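Local coordinates for protein cycloalternan-forming enzyme (Listeria monocytogenes serovar 1/2a, PDB 5F7U) that belongs to glycoside hydrolase family 31, combining a TIM barrel with several beta domains and a carbohydrate-binding module, and binds glycans and magnesium ions, at residues A[243-248]-A[293-298]; A[616-621]-A[718-723]; A[794-799]-A[829-834]. The protein carries 1 engineered substitution. All coordinates share one frame; numbering follows the deposited sequence. Where two conformers were deposited one is given.

Contact 1. Residues A[243-248]-A[293-298]; sequences MTPSDE and SANKYG
Hydrogen bonds to one buried carboxylate, that of E248, carry most of this contact between the loop 243-248 and the turn 293-298. E248 has CG anti to its backbone N (chi1 -167°) and an extended chain beyond, so the carboxylate is carried across to the other segment. There OE2 is gripped twice: S293 OG donates at 2.6 Å to E248 OE2 on its anti lone pair, and Y297 OH donates at 2.7 Å to E248 OE2 from above the carboxylate plane. The other oxygen is held from its own segment, T244 OG1 giving a 2.6 Å bond to the anti lone pair of E248 OE1. Three hydroxyl donors thus fix the rotation of the group and would be expected to stabilise its negative charge. Glutamate suits the place by its reach and its two acceptors.

Stacking adds a second layer. The N295 amide lies over the E248 carboxylate with the planes 15° apart, ND2 standing 3.6 Å from E248 CD, while P245 CG meets N295 ND2 tip to tip. Within 293-298, S293 CB rests against one face of the Y297 ring, toward its rim.

A water bridge closes the more exposed end, accepting from N295 ND2 and donating to D247 OD1.

Local hydrogen bonds shape both partners. P245 to E248 form a type I turn closed by E248 N donating to P245 O at 3.1 Å, and S293 OG accepts from N295 N at 2.9 Å. R263 also holds T244 OG1 and the carbonyl of E248. The arrangement is an ST turn within the tight connection between antiparallel strands 287-293 and 297-301, tied through a buried glutamate to the 243-248 loop of the galactose mutarotase-like beta domain.

Contact 2. Residues A[616-621]-A[718-723]; sequences AGLSAS and SMMRQM
This is a fully buried helix-to-strand contact at the junction of the TIM barrel with the C-terminal domain, where helix 607-622 lies against the short edge strand 720-721. Two serine hydroxyls make the polar join. S621 OG, anti to its backbone N (chi1 167°), donates at 2.6 Å to M720 O in the carbonyl plane, and S718 OG returns a 2.8 Å bond to S621 O from above that carbonyl's plane. Serine is small enough to let helix and strand backbones approach. In the (beta/alpha)8 barrel, helix 607-622 precedes strand 628-631, whose W628 also touches M720; strand 720-721 instead opens the antiparallel sheet of the next domain, pairing with 740-742. Apolar packing lies alongside: L618 CD2 is 3.9 Å from M720 CG and also rests on the backbone at Q722 N (3.7 Å), while the M720 chain, extended until it bends at chi3, lays CE against G617 CA and C. A side chain at G617 would collide with that methyl. One water joins the backbones, donating to L618 O and accepting from Q722 N at 2.9 Å. Beyond it, Q722 OE1 caps A724 N, and R721 NH1 forms a salt bridge with D726.

Contact 3. Residues A[794-799]-A[829-834]; sequences VFAKAG and RVYPSG
Y831 and A796 point at each other across the gap between the two segments, and their meeting sets the contact. With CG anti to its carbonyl carbon (chi1 -63°), the tyrosine sends its ring along strand 794-797. The methyl of A796 comes up obliquely to one side of the ring, CB lying 3.4 Å from Y831 CE2 and 3.6 Å from Y831 CD2. The place suits alanine, whose lone methyl can come this close to a bulky ring. F879 also meets the Y831 ring. The phenol oxygen is fixed from its own segment: R829 NH2 donates at 2.9 Å to Y831 OH, which lies in the guanidinium plane at its edge, so the ring's tip is held.

S833 and A798 meet through their CB atoms at 3.7 Å, with S833 OG, anti to the backbone N, lying near the same methyl. Between these two side-chain pairs the backbones bond directly, G799 N donating at 2.7 Å to Y831 O nearly along the C=O axis, though bent at the hydrogen (131°). G799 takes a positive phi of 91°, where a CB would jam against the preceding carbonyl oxygen. K797 points away at its CB, and its NZ is bonded to D744 O. The contact joins two beta sheets where their strands run out: the end of strand 794-797 of the family 31 C-terminal domain and the loop after it meet the loop following strand 825-830.

How the contacts relate
The three contacts follow one another along the chain, each closing before the next opens, and none touches another. Contact 1 lies in the galactose mutarotase-like domain, its centre about 19 Å from that of contact 2 and about 31 Å from that of contact 3. Contact 2 joins the barrel helix 607-622 to the C-terminal domain near the middle of the molecule. Contacts 2 and 3 share one antiparallel sheet, which contains strands 720-721 and 794-797; their centres are about 22 Å apart, their nearest atoms about 6 Å. The C-terminal domain sheet therefore meets the barrel at contact 2 and the sheet containing strand 825-830 at contact 3.

Contact 1. Residues A[243-248]-A[293-298]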
ATOM      1  N   MET A 243      11.613 -17.332 -17.792  1.00 17.56           N
ATOM      2  CA  MET A 243      12.982 -16.827 -17.913  1.00 18.86           C
ATOM      3  C   MET A 243      13.006 -15.384 -17.438  1.00 18.23           C
ATOM      4  O   MET A 243      12.124 -14.607 -17.802  1.00 17.95           O
ATOM      5  CB  MET A 243      13.436 -16.871 -19.362  1.00 21.71           C
ATOM      6  CG  MET A 243      14.887 -16.450 -19.546  1.00 24.66           C
ATOM      7  SD  MET A 243      15.466 -17.159 -21.080  1.00 29.89           S
ATOM      8  CE  MET A 243      15.431 -18.859 -20.548  1.00 28.45           C
ATOM      9  N   THR A 244      14.018 -15.029 -16.643  1.00 17.87           N
ATOM     10  CA  THR A 244      14.143 -13.661 -16.143  1.00 17.72           C
ATOM     11  C   THR A 244      15.584 -13.133 -16.207  1.00 18.93           C
ATOM     12  O   THR A 244      16.498 -13.765 -15.650  1.00 19.18           O
ATOM     13  CB  THR A 244      13.549 -13.501 -14.721  1.00 16.46           C
ATOM     14  OG1 THR A 244      13.889 -12.201 -14.214  1.00 17.01           O
ATOM     15  CG2 THR A 244      14.072 -14.603 -13.757  1.00 16.31           C
ATOM     16  N   PRO A 245      15.791 -11.976 -16.872  1.00 19.91           N
ATOM     17  CA  PRO A 245      17.118 -11.360 -16.950  1.00 21.16           C
ATOM     18  C   PRO A 245      17.577 -10.863 -15.567  1.00 20.73           C
ATOM     19  O   PRO A 245      16.749 -10.632 -14.688  1.00 19.46           O
ATOM     20  CB  PRO A 245      16.916 -10.185 -17.919  1.00 22.14           C
ATOM     21  CG  PRO A 245      15.471  -9.843 -17.784  1.00 21.28           C
ATOM     22  CD  PRO A 245      14.757 -11.143 -17.523  1.00 20.19           C
ATOM     23  N   SER A 246      18.889 -10.711 -15.393  0.50 21.98           N
ATOM     24  CA  SER A 246      19.474 -10.393 -14.086  0.50 22.20           C
ATOM     25  C   SER A 246      18.903  -9.124 -13.455  0.50 21.86           C
ATOM     26  O   SER A 246      18.762  -9.051 -12.229  0.50 21.46           O
ATOM     27  CB  SER A 246      21.004 -10.283 -14.180  0.50 24.04           C
ATOM     28  OG  SER A 246      21.577 -11.528 -14.533  0.50 24.86           O
ATOM     29  N   ASP A 247      18.563  -8.142 -14.291  1.00 22.21           N
ATOM     30  CA  ASP A 247      18.105  -6.848 -13.784  1.00 22.54           C
ATOM     31  C   ASP A 247      16.625  -6.754 -13.473  1.00 21.44           C
ATOM     32  O   ASP A 247      16.168  -5.711 -13.030  1.00 21.51           O
ATOM     33  CB  ASP A 247      18.532  -5.701 -14.699  1.00 24.62           C
ATOM     34  CG  ASP A 247      17.974  -5.809 -16.106  1.00 25.79           C
ATOM     35  OD1 ASP A 247      17.361  -6.822 -16.489  1.00 25.74           O
ATOM     36  OD2 ASP A 247      18.213  -4.859 -16.868  1.00 27.86           O
ATOM     37  N   GLU A 248      15.868  -7.823 -13.700  1.00 15.71           N
ATOM     38  CA  GLU A 248      14.420  -7.718 -13.537  1.00 15.19           C
ATOM     39  C   GLU A 248      14.026  -7.591 -12.065  1.00 14.55           C
ATOM     40  O   GLU A 248      14.507  -8.350 -11.235  1.00 14.74           O
ATOM     41  CB  GLU A 248      13.697  -8.896 -14.206  1.00 15.06           C
ATOM     42  CG  GLU A 248      12.194  -8.639 -14.325  1.00 15.11           C
ATOM     43  CD  GLU A 248      11.452  -9.714 -15.094  1.00 15.30           C
ATOM     44  OE1 GLU A 248      12.027 -10.792 -15.361  1.00 15.90           O
ATOM     45  OE2 GLU A 248      10.265  -9.483 -15.408  1.00 15.55           O
ATOM     46  N   SER A 293       6.218  -6.432 -12.640  1.00 12.70           N
ATOM     47  CA  SER A 293       7.632  -6.360 -13.003  1.00 13.54           C
ATOM     48  C   SER A 293       7.935  -5.031 -13.652  1.00 14.04           C
ATOM     49  O   SER A 293       7.131  -4.516 -14.434  1.00 14.35           O
ATOM     50  CB  SER A 293       8.004  -7.509 -13.938  1.00 13.79           C
ATOM     51  OG  SER A 293       9.234  -7.228 -14.591  1.00 14.48           O
ATOM     52  N   ALA A 294       9.121  -4.486 -13.355  1.00 14.47           N
ATOM     53  CA  ALA A 294       9.576  -3.290 -14.032  1.00 15.25           C
ATOM     54  C   ALA A 294       9.863  -3.523 -15.531  1.00 16.01           C
ATOM     55  O   ALA A 294      10.091  -2.567 -16.269  1.00 16.95           O
ATOM     56  CB  ALA A 294      10.772  -2.699 -13.307  1.00 15.98           C
ATOM     57  N   ASN A 295       9.809  -4.780 -15.983  1.00 15.98           N
ATOM     58  CA  ASN A 295       9.796  -5.099 -17.419  1.00 16.53           C
ATOM     59  C   ASN A 295       8.433  -4.934 -18.090  1.00 16.20           C
ATOM     60  O   ASN A 295       8.225  -5.384 -19.217  1.00 16.35           O
ATOM     61  CB  ASN A 295      10.418  -6.477 -17.692  1.00 17.40           C
ATOM     62  CG  ASN A 295      11.924  -6.446 -17.532  1.00 18.82           C
ATOM     63  OD1 ASN A 295      12.480  -5.405 -17.162  1.00 19.81           O
ATOM     64  ND2 ASN A 295      12.585  -7.563 -17.768  1.00 19.26           N
ATOM     65  N   LYS A 296       7.511  -4.287 -17.367  1.00 15.77           N
ATOM     66  CA  LYS A 296       6.253  -3.753 -17.939  1.00 15.73           C
ATOM     67  C   LYS A 296       5.158  -4.814 -18.133  1.00 15.12           C
ATOM     68  O   LYS A 296       4.423  -4.806 -19.137  1.00 14.99           O
ATOM     69  CB  LYS A 296       6.500  -2.983 -19.244  1.00 17.15           C
ATOM     70  CG  LYS A 296       7.486  -1.836 -19.094  1.00 18.59           C
ATOM     71  CD  LYS A 296       7.514  -0.994 -20.351  1.00 21.05           C
ATOM     72  CE  LYS A 296       8.525   0.127 -20.158  1.00 23.05           C
ATOM     73  NZ  LYS A 296       8.614   0.996 -21.359  1.00 25.30           N
ATOM     74  N   TYR A 297       5.038  -5.711 -17.158  1.00 14.32           N
ATOM     75  CA  TYR A 297       3.897  -6.613 -17.112  1.00 13.98           C
ATOM     76  C   TYR A 297       3.600  -6.933 -15.651  1.00 13.60           C
ATOM     77  O   TYR A 297       4.460  -6.781 -14.776  1.00 13.13           O
ATOM     78  CB  TYR A 297       4.144  -7.902 -17.939  1.00 14.21           C
ATOM     79  CG  TYR A 297       5.196  -8.784 -17.294  1.00 14.25           C
ATOM     80  CD1 TYR A 297       6.552  -8.558 -17.543  1.00 14.50           C
ATOM     81  CD2 TYR A 297       4.837  -9.791 -16.406  1.00 14.01           C
ATOM     82  CE1 TYR A 297       7.531  -9.320 -16.921  1.00 14.61           C
ATOM     83  CE2 TYR A 297       5.810 -10.568 -15.762  1.00 14.35           C
ATOM     84  CZ  TYR A 297       7.152 -10.326 -16.048  1.00 14.44           C
ATOM     85  OH  TYR A 297       8.110 -11.059 -15.419  1.00 14.89           O
ATOM     86  N   GLY A 298       2.368  -7.377 -15.411  1.00 13.40           N
ATOM     87  CA  GLY A 298       1.982  -7.981 -14.147  1.00 13.26           C
ATOM     88  C   GLY A 298       1.606  -9.433 -14.369  1.00 13.22           C
ATOM     89  O   GLY A 298       1.276  -9.834 -15.493  1.00 13.68           O
TER
HETATM   90  O   HOH W   1      15.363  -6.582 -18.621  1.00 30.92           O

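Contact 2. Residues A[616-621]-A[718-723]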
ATOM      1  N   ALA A 616       6.037  -2.127   3.593  1.00 11.00           N
ATOM      2  CA  ALA A 616       4.698  -2.710   3.611  1.00 10.76           C
ATOM      3  C   ALA A 616       3.707  -1.835   2.832  1.00 10.63           C
ATOM      4  O   ALA A 616       2.917  -2.356   2.053  1.00 10.43           O
ATOM      5  CB  ALA A 616       4.225  -2.899   5.051  1.00 10.89           C
ATOM      6  N   GLY A 617       3.765  -0.509   3.026  1.00 10.38           N
ATOM      7  CA  GLY A 617       2.870   0.404   2.287  1.00 10.50           C
ATOM      8  C   GLY A 617       3.156   0.438   0.794  1.00 10.56           C
ATOM      9  O   GLY A 617       2.226   0.469  -0.024  1.00 10.30           O
ATOM     10  N   LEU A 618       4.435   0.400   0.436  1.00 10.58           N
ATOM     11  CA  LEU A 618       4.816   0.473  -0.970  1.00 10.84           C
ATOM     12  C   LEU A 618       4.481  -0.814  -1.732  1.00 10.95           C
ATOM     13  O   LEU A 618       4.027  -0.767  -2.873  1.00 11.12           O
ATOM     14  CB  LEU A 618       6.314   0.818  -1.124  1.00 11.13           C
ATOM     15  CG  LEU A 618       6.699   2.214  -0.606  1.00 11.37           C
ATOM     16  CD1 LEU A 618       8.216   2.435  -0.683  1.00 11.82           C
ATOM     17  CD2 LEU A 618       5.926   3.348  -1.311  1.00 11.49           C
ATOM     18  N   SER A 619       4.715  -1.960  -1.107  1.00 10.80           N
ATOM     19  CA  SER A 619       4.322  -3.229  -1.723  1.00 10.94           C
ATOM     20  C   SER A 619       2.777  -3.366  -1.797  1.00 10.87           C
ATOM     21  O   SER A 619       2.235  -3.802  -2.830  1.00 11.09           O
ATOM     22  CB  SER A 619       4.961  -4.398  -0.957  1.00 10.99           C
ATOM     23  OG  SER A 619       4.676  -4.300   0.414  1.00 11.30           O
ATOM     24  N   ALA A 620       2.076  -2.982  -0.726  1.00 10.72           N
ATOM     25  CA  ALA A 620       0.605  -3.027  -0.730  1.00 10.58           C
ATOM     26  C   ALA A 620       0.039  -2.160  -1.858  1.00 10.80           C
ATOM     27  O   ALA A 620      -0.888  -2.576  -2.556  1.00 10.70           O
ATOM     28  CB  ALA A 620       0.030  -2.618   0.618  1.00 10.85           C
ATOM     29  N   SER A 621       0.640  -0.983  -2.048  1.00 10.77           N
ATOM     30  CA  SER A 621       0.256  -0.070  -3.123  1.00 11.37           C
ATOM     31  C   SER A 621       0.298  -0.711  -4.505  1.00 11.53           C
ATOM     32  O   SER A 621      -0.674  -0.623  -5.288  1.00 11.58           O
ATOM     33  CB  SER A 621       1.195   1.137  -3.086  1.00 11.55           C
ATOM     34  OG  SER A 621       1.060   1.888  -4.271  1.00 12.34           O
ATOM     35  N   SER A 718      -2.649   3.963  -7.175  1.00 14.40           N
ATOM     36  CA  SER A 718      -2.512   4.052  -5.720  1.00 13.40           C
ATOM     37  C   SER A 718      -2.021   5.423  -5.291  1.00 12.96           C
ATOM     38  O   SER A 718      -1.347   6.114  -6.055  1.00 12.73           O
ATOM     39  CB  SER A 718      -1.567   2.959  -5.210  1.00 13.20           C
ATOM     40  OG  SER A 718      -2.172   1.691  -5.453  1.00 13.44           O
ATOM     41  N   MET A 719      -2.364   5.810  -4.060  1.00 12.78           N
ATOM     42  CA  MET A 719      -2.018   7.136  -3.541  1.00 12.74           C
ATOM     43  C   MET A 719      -0.524   7.309  -3.278  1.00 13.04           C
ATOM     44  O   MET A 719       0.050   8.365  -3.569  1.00 13.21           O
ATOM     45  CB  MET A 719      -2.810   7.423  -2.271  1.00 12.63           C
ATOM     46  CG  MET A 719      -4.275   7.699  -2.579  1.00 12.81           C
ATOM     47  SD  MET A 719      -5.278   7.657  -1.095  1.00 13.07           S
ATOM     48  CE  MET A 719      -4.916   9.265  -0.419  1.00 12.91           C
ATOM     49  N   MET A 720       0.098   6.262  -2.735  1.00 12.88           N
ATOM     50  CA  MET A 720       1.514   6.314  -2.406  1.00 12.92           C
ATOM     51  C   MET A 720       2.193   5.237  -3.218  1.00 12.37           C
ATOM     52  O   MET A 720       1.784   4.086  -3.116  1.00 12.90           O
ATOM     53  CB  MET A 720       1.686   6.032  -0.910  1.00 13.91           C
ATOM     54  CG  MET A 720       3.134   5.993  -0.467  1.00 14.95           C
ATOM     55  SD  MET A 720       3.361   5.683   1.303  1.00 16.99           S
ATOM     56  CE  MET A 720       2.505   4.123   1.417  1.00 14.94           C
ATOM     57  N   ARG A 721       3.199   5.588  -4.029  1.00 11.64           N
ATOM     58  CA  ARG A 721       3.776   4.612  -4.969  1.00 11.40           C
ATOM     59  C   ARG A 721       5.300   4.579  -4.936  1.00 11.15           C
ATOM     60  O   ARG A 721       5.955   5.612  -4.878  1.00 10.65           O
ATOM     61  CB  ARG A 721       3.320   4.911  -6.421  1.00 11.85           C
ATOM     62  CG  ARG A 721       1.811   4.887  -6.623  1.00 11.87           C
ATOM     63  CD  ARG A 721       1.337   5.239  -8.043  1.00 12.07           C
ATOM     64  NE  ARG A 721       1.923   6.495  -8.545  1.00 12.14           N
ATOM     65  CZ  ARG A 721       1.657   7.710  -8.064  1.00 12.27           C
ATOM     66  NH1 ARG A 721       2.264   8.785  -8.585  1.00 12.46           N
ATOM     67  NH2 ARG A 721       0.771   7.867  -7.074  1.00 12.50           N
ATOM     68  N   GLN A 722       5.841   3.371  -5.043  1.00 11.09           N
ATOM     69  CA  GLN A 722       7.289   3.158  -5.141  1.00 11.42           C
ATOM     70  C   GLN A 722       7.716   3.790  -6.487  1.00 11.67           C
ATOM     71  O   GLN A 722       6.920   3.806  -7.461  1.00 11.68           O
ATOM     72  CB  GLN A 722       7.533   1.644  -5.111  1.00 11.82           C
ATOM     73  CG  GLN A 722       8.975   1.197  -4.829  1.00 11.78           C
ATOM     74  CD  GLN A 722       9.841   1.263  -6.085  1.00 12.15           C
ATOM     75  OE1 GLN A 722       9.348   1.079  -7.188  1.00 12.62           O
ATOM     76  NE2 GLN A 722      11.131   1.547  -5.920  1.00 12.25           N
ATOM     77  N   MET A 723       8.954   4.295  -6.564  1.00 11.78           N
ATOM     78  CA  MET A 723       9.347   5.136  -7.712  1.00 12.43           C
ATOM     79  C   MET A 723       9.238   4.452  -9.069  1.00 12.68           C
ATOM     80  O   MET A 723       8.887   5.089 -10.064  1.00 12.92           O
ATOM     81  CB  MET A 723      10.763   5.706  -7.532  1.00 12.89           C
ATOM     82  CG  MET A 723      10.962   6.634  -6.326  1.00 13.07           C
ATOM     83  SD  MET A 723       9.904   8.084  -6.259  1.00 13.88           S
ATOM     84  CE  MET A 723      10.364   8.901  -7.795  1.00 13.73           C
TER
HETATM   85  O   HOH W   2       4.034   1.152  -5.050  1.00 15.25           O

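Contact 3. Residues A[794-799]-A[829-834]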
ATOM      1  N   VAL A 794       9.969  17.377   0.365  1.00 13.03           N
ATOM      2  CA  VAL A 794       8.819  17.079  -0.513  1.00 13.03           C
ATOM      3  C   VAL A 794       8.919  17.992  -1.729  1.00 13.34           C
ATOM      4  O   VAL A 794       9.109  19.195  -1.567  1.00 13.75           O
ATOM      5  CB  VAL A 794       7.441  17.281   0.167  1.00 13.17           C
ATOM      6  CG1 VAL A 794       6.321  16.864  -0.787  1.00 13.51           C
ATOM      7  CG2 VAL A 794       7.307  16.445   1.450  1.00 13.16           C
ATOM      8  N   PHE A 795       8.782  17.415  -2.925  1.00 13.43           N
ATOM      9  CA  PHE A 795       8.959  18.153  -4.180  1.00 13.59           C
ATOM     10  C   PHE A 795       7.784  17.959  -5.122  1.00 13.94           C
ATOM     11  O   PHE A 795       7.227  16.855  -5.218  1.00 13.36           O
ATOM     12  CB  PHE A 795      10.220  17.690  -4.909  1.00 13.74           C
ATOM     13  CG  PHE A 795      11.428  17.564  -4.022  1.00 13.83           C
ATOM     14  CD1 PHE A 795      11.620  16.414  -3.249  1.00 13.48           C
ATOM     15  CD2 PHE A 795      12.382  18.601  -3.958  1.00 14.46           C
ATOM     16  CE1 PHE A 795      12.728  16.296  -2.418  1.00 13.94           C
ATOM     17  CE2 PHE A 795      13.507  18.471  -3.145  1.00 14.78           C
ATOM     18  CZ  PHE A 795      13.677  17.317  -2.373  1.00 14.53           C
ATOM     19  N   ALA A 796       7.422  19.027  -5.829  1.00 14.42           N
ATOM     20  CA  ALA A 796       6.379  18.941  -6.848  1.00 15.13           C
ATOM     21  C   ALA A 796       6.989  18.787  -8.228  1.00 15.70           C
ATOM     22  O   ALA A 796       7.928  19.481  -8.582  1.00 16.10           O
ATOM     23  CB  ALA A 796       5.490  20.178  -6.820  1.00 15.21           C
ATOM     24  N   LYS A 797       6.384  17.895  -9.002  1.00 16.45           N
ATOM     25  CA  LYS A 797       6.739  17.602 -10.390  1.00 17.38           C
ATOM     26  C   LYS A 797       6.384  18.782 -11.284  1.00 17.35           C
ATOM     27  O   LYS A 797       5.414  19.497 -11.023  1.00 17.23           O
ATOM     28  CB  LYS A 797       5.917  16.388 -10.801  1.00 19.36           C
ATOM     29  CG  LYS A 797       6.221  15.784 -12.142  1.00 22.10           C
ATOM     30  CD  LYS A 797       5.567  14.403 -12.210  1.00 23.62           C
ATOM     31  CE  LYS A 797       4.062  14.432 -12.386  1.00 25.11           C
ATOM     32  NZ  LYS A 797       3.595  13.026 -12.636  1.00 26.60           N
ATOM     33  N   ALA A 798       7.171  18.979 -12.347  1.00 17.49           N
ATOM     34  CA  ALA A 798       6.891  20.022 -13.344  1.00 17.37           C
ATOM     35  C   ALA A 798       5.475  19.886 -13.895  1.00 17.21           C
ATOM     36  O   ALA A 798       5.048  18.787 -14.250  1.00 16.66           O
ATOM     37  CB  ALA A 798       7.921  19.954 -14.476  1.00 18.04           C
ATOM     38  N   GLY A 799       4.750  20.996 -13.952  1.00 17.20           N
ATOM     39  CA  GLY A 799       3.398  20.984 -14.510  1.00 17.51           C
ATOM     40  C   GLY A 799       2.330  20.719 -13.469  1.00 17.29           C
ATOM     41  O   GLY A 799       1.142  20.838 -13.784  1.00 17.93           O
ATOM     42  N   ARG A 829      -1.984  25.468  -6.241  1.00 17.55           N
ATOM     43  CA  ARG A 829      -0.555  25.677  -6.410  1.00 17.30           C
ATOM     44  C   ARG A 829      -0.153  25.114  -7.773  1.00 17.06           C
ATOM     45  O   ARG A 829      -0.467  23.965  -8.083  1.00 17.11           O
ATOM     46  CB  ARG A 829       0.198  24.973  -5.271  1.00 16.97           C
ATOM     47  CG  ARG A 829       1.717  25.059  -5.296  1.00 16.77           C
ATOM     48  CD  ARG A 829       2.262  26.456  -4.997  1.00 17.28           C
ATOM     49  NE  ARG A 829       2.095  26.882  -3.606  1.00 17.40           N
ATOM     50  CZ  ARG A 829       2.887  26.535  -2.599  1.00 17.22           C
ATOM     51  NH1 ARG A 829       2.660  27.046  -1.386  1.00 17.72           N
ATOM     52  NH2 ARG A 829       3.909  25.695  -2.795  1.00 17.14           N
ATOM     53  N   VAL A 830       0.537  25.933  -8.575  1.00 17.09           N
ATOM     54  CA  VAL A 830       0.823  25.628  -9.974  1.00 17.15           C
ATOM     55  C   VAL A 830       2.309  25.805 -10.237  1.00 16.84           C
ATOM     56  O   VAL A 830       2.870  26.860  -9.924  1.00 16.86           O
ATOM     57  CB  VAL A 830       0.009  26.553 -10.927  1.00 17.80           C
ATOM     58  CG1 VAL A 830       0.372  26.298 -12.392  1.00 18.05           C
ATOM     59  CG2 VAL A 830      -1.500  26.326 -10.723  1.00 18.07           C
ATOM     60  N   TYR A 831       2.927  24.769 -10.813  1.00 16.66           N
ATOM     61  CA  TYR A 831       4.317  24.815 -11.265  1.00 16.60           C
ATOM     62  C   TYR A 831       4.295  24.735 -12.786  1.00 16.86           C
ATOM     63  O   TYR A 831       4.332  23.629 -13.347  1.00 16.55           O
ATOM     64  CB  TYR A 831       5.139  23.675 -10.604  1.00 16.20           C
ATOM     65  CG  TYR A 831       5.183  23.838  -9.104  1.00 16.25           C
ATOM     66  CD1 TYR A 831       6.135  24.667  -8.503  1.00 16.57           C
ATOM     67  CD2 TYR A 831       4.248  23.206  -8.292  1.00 16.43           C
ATOM     68  CE1 TYR A 831       6.165  24.847  -7.122  1.00 16.49           C
ATOM     69  CE2 TYR A 831       4.268  23.369  -6.910  1.00 16.49           C
ATOM     70  CZ  TYR A 831       5.226  24.202  -6.339  1.00 16.55           C
ATOM     71  OH  TYR A 831       5.255  24.384  -4.985  1.00 16.65           O
ATOM     72  N   PRO A 832       4.213  25.907 -13.473  1.00 17.15           N
ATOM     73  CA  PRO A 832       3.986  25.875 -14.921  1.00 17.82           C
ATOM     74  C   PRO A 832       5.113  25.178 -15.679  1.00 17.93           C
ATOM     75  O   PRO A 832       6.297  25.437 -15.428  1.00 18.23           O
ATOM     76  CB  PRO A 832       3.936  27.359 -15.317  1.00 18.22           C
ATOM     77  CG  PRO A 832       3.705  28.117 -14.057  1.00 18.36           C
ATOM     78  CD  PRO A 832       4.340  27.292 -12.967  1.00 17.54           C
ATOM     79  N   SER A 833       4.717  24.292 -16.584  1.00 18.11           N
ATOM     80  CA  SER A 833       5.629  23.577 -17.472  1.00 18.80           C
ATOM     81  C   SER A 833       4.834  23.056 -18.648  1.00 19.37           C
ATOM     82  O   SER A 833       4.102  22.085 -18.513  1.00 19.35           O
ATOM     83  CB  SER A 833       6.295  22.401 -16.764  1.00 18.69           C
ATOM     84  OG  SER A 833       7.203  21.789 -17.676  1.00 19.64           O
ATOM     85  N   GLY A 834       4.953  23.732 -19.792  1.00 20.00           N
ATOM     86  CA  GLY A 834       4.140  23.406 -20.969  1.00 20.86           C
ATOM     87  C   GLY A 834       2.657  23.440 -20.642  1.00 21.52           C
ATOM     88  O   GLY A 834       2.206  24.281 -19.842  1.00 21.25           O
TER